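Local structure of beta-glucoside phosphorylase BglX (Unidentified, 5VQE) at residues I414-T419 with F470-N475. The protein is a GH3-family beta-glucoside phosphorylase that probably cleaves beta-glucosides with phosphate, transferring the glucosyl unit to it. Sequence-based numbering, arbitrary orientation.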
loop_
_atom_site.group_PDB
_atom_site.type_symbol
_atom_site.label_atom_id
_atom_site.label_comp_id
_atom_site.label_asym_id
_atom_site.label_seq_id
_atom_site.Cartn_x
_atom_site.Cartn_y
_atom_site.Cartn_z
ATOM N N ILE A 414 -26.109 21.328 5.315
ATOM C CA ILE A 414 -26.000 20.778 3.971
ATOM C C ILE A 414 -24.714 19.974 3.924
ATOM O O ILE A 414 -23.631 20.510 4.192
ATOM C CB ILE A 414 -26.007 21.875 2.893
ATOM C CG1 ILE A 414 -27.393 22.518 2.789
ATOM C CG2 ILE A 414 -25.625 21.285 1.542
ATOM C CD1 ILE A 414 -27.447 23.718 1.820
ATOM N N LEU A 415 -24.830 18.695 3.578
ATOM C CA LEU A 415 -23.695 17.783 3.532
ATOM C C LEU A 415 -23.284 17.604 2.078
ATOM O O LEU A 415 -24.108 17.227 1.239
ATOM C CB LEU A 415 -24.047 16.435 4.159
ATOM C CG LEU A 415 -22.935 15.382 4.259
ATOM C CD1 LEU A 415 -21.754 15.912 5.049
ATOM C CD2 LEU A 415 -23.475 14.102 4.900
ATOM N N VAL A 416 -22.016 17.879 1.791
ATOM C CA VAL A 416 -21.496 17.916 0.429
ATOM C C VAL A 416 -20.465 16.809 0.322
ATOM O O VAL A 416 -19.386 16.891 0.926
ATOM C CB VAL A 416 -20.879 19.274 0.078
ATOM C CG1 VAL A 416 -20.457 19.298 -1.380
ATOM C CG2 VAL A 416 -21.853 20.389 0.370
ATOM N N GLN A 417 -20.797 15.768 -0.427
ATOM C CA GLN A 417 -19.851 14.702 -0.686
ATOM C C GLN A 417 -18.952 15.089 -1.846
ATOM O O GLN A 417 -19.415 15.639 -2.847
ATOM C CB GLN A 417 -20.579 13.404 -1.005
ATOM C CG GLN A 417 -19.651 12.268 -1.399
ATOM C CD GLN A 417 -20.404 11.031 -1.788
ATOM O OE1 GLN A 417 -20.662 10.158 -0.960
ATOM N NE2 GLN A 417 -20.786 10.952 -3.054
ATOM N N ALA A 418 -17.659 14.825 -1.695
ATOM C CA ALA A 418 -16.688 14.991 -2.772
ATOM C C ALA A 418 -15.796 13.762 -2.778
ATOM O O ALA A 418 -15.149 13.460 -1.771
ATOM C CB ALA A 418 -15.860 16.266 -2.593
ATOM N N THR A 419 -15.781 13.039 -3.892
ATOM C CA THR A 419 -15.042 11.789 -3.948
ATOM C C THR A 419 -14.721 11.458 -5.394
ATOM O O THR A 419 -15.401 11.908 -6.322
ATOM C CB THR A 419 -15.828 10.635 -3.308
ATOM O OG1 THR A 419 -15.007 9.462 -3.257
ATOM C CG2 THR A 419 -17.095 10.322 -4.098
ATOM N N PHE A 470 -22.450 24.326 6.278
ATOM C CA PHE A 470 -22.012 23.395 5.247
ATOM C C PHE A 470 -20.998 22.447 5.873
ATOM O O PHE A 470 -20.086 22.898 6.572
ATOM C CB PHE A 470 -21.340 24.121 4.072
ATOM C CG PHE A 470 -22.287 24.723 3.065
ATOM C CD1 PHE A 470 -22.884 23.941 2.088
ATOM C CD2 PHE A 470 -22.531 26.085 3.063
ATOM C CE1 PHE A 470 -23.730 24.505 1.139
ATOM C CE2 PHE A 470 -23.376 26.659 2.117
ATOM C CZ PHE A 470 -23.979 25.869 1.161
ATOM N N ILE A 471 -21.130 21.150 5.601
ATOM C CA ILE A 471 -20.105 20.172 5.948
ATOM C C ILE A 471 -19.685 19.438 4.684
ATOM O O ILE A 471 -20.539 18.951 3.935
ATOM C CB ILE A 471 -20.582 19.167 7.012
ATOM C CG1 ILE A 471 -21.008 19.906 8.285
ATOM C CG2 ILE A 471 -19.442 18.176 7.318
ATOM C CD1 ILE A 471 -21.361 18.991 9.456
ATOM N N TYR A 472 -18.370 19.345 4.460
ATOM C CA TYR A 472 -17.812 18.594 3.336
ATOM C C TYR A 472 -17.238 17.255 3.794
ATOM O O TYR A 472 -16.476 17.197 4.765
ATOM C CB TYR A 472 -16.727 19.407 2.628
ATOM C CG TYR A 472 -17.312 20.491 1.760
ATOM C CD1 TYR A 472 -17.795 21.659 2.314
ATOM C CD2 TYR A 472 -17.416 20.324 0.390
ATOM C CE1 TYR A 472 -18.354 22.641 1.529
ATOM C CE2 TYR A 472 -17.972 21.303 -0.404
ATOM C CZ TYR A 472 -18.438 22.460 0.174
ATOM O OH TYR A 472 -19.004 23.444 -0.608
ATOM N N TYR A 473 -17.616 16.181 3.093
ATOM C CA TYR A 473 -17.056 14.845 3.290
ATOM C C TYR A 473 -16.231 14.534 2.044
ATOM O O TYR A 473 -16.786 14.209 0.991
ATOM C CB TYR A 473 -18.161 13.815 3.507
ATOM C CG TYR A 473 -17.685 12.464 3.989
ATOM C CD1 TYR A 473 -16.948 11.620 3.160
ATOM C CD2 TYR A 473 -17.991 12.023 5.273
ATOM C CE1 TYR A 473 -16.519 10.379 3.603
ATOM C CE2 TYR A 473 -17.569 10.788 5.722
ATOM C CZ TYR A 473 -16.831 9.972 4.891
ATOM O OH TYR A 473 -16.418 8.745 5.349
ATOM N N ALA A 474 -14.910 14.638 2.164
ATOM C CA ALA A 474 -13.998 14.474 1.039
ATOM C C ALA A 474 -13.279 13.137 1.155
ATOM O O ALA A 474 -12.608 12.875 2.160
ATOM C CB ALA A 474 -12.986 15.618 0.992
ATOM N N ASN A 475 -13.410 12.297 0.116
ATOM C CA ASN A 475 -12.736 10.995 0.056
ATOM C C ASN A 475 -12.131 10.830 -1.340
ATOM O O ASN A 475 -12.737 10.234 -2.229
ATOM C CB ASN A 475 -13.705 9.858 0.377
ATOM C CG ASN A 475 -13.054 8.496 0.286
ATOM O OD1 ASN A 475 -11.896 8.329 0.658
ATOM N ND2 ASN A 475 -13.793 7.515 -0.213
#
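Val-416 packs against the ring of Tyr-472, its partner in register on the neighbouring strand, and the two side chains run side by side in the same direction. From Val-416, CB lies over one face of the ring in a CH-pi contact, 3.8 Å from the ring centroid and shifted toward the rim. CG1, anti to the backbone N (chi1 -175°), comes to 3.3 Å from Tyr-472 CE2, a tight approach. CG2, beside the backbone N, lies 4.0 Å from Tyr-472 CZ and also meets the edge of the Phe-470 ring, 4.1 Å from Phe-470 CD1. That ring also flanks Ile-414, whose CG2 sits 3.8 Å from Phe-470 CE1. The segments 414-419 and 470-475 run parallel, joined by five nearly straight backbone hydrogen bonds, from Ile-471 N to Ile-414 O through to Asn-475 N to Ala-418 O. At the C-terminal end, Thr-419 OG1 donates to Asn-475 O (2.6 Å) in the carbonyl plane and also bonds Glu-421 N. Leu-415, on the opposite face, packs on helix 429-441. Tyr-472 OH bonds Ser-496 O, securing the ring's polar end. Within this six-stranded mixed sheet, backbone polar groups thus pair between strands while the Val-416 face meets its neighbours through apolar contacts.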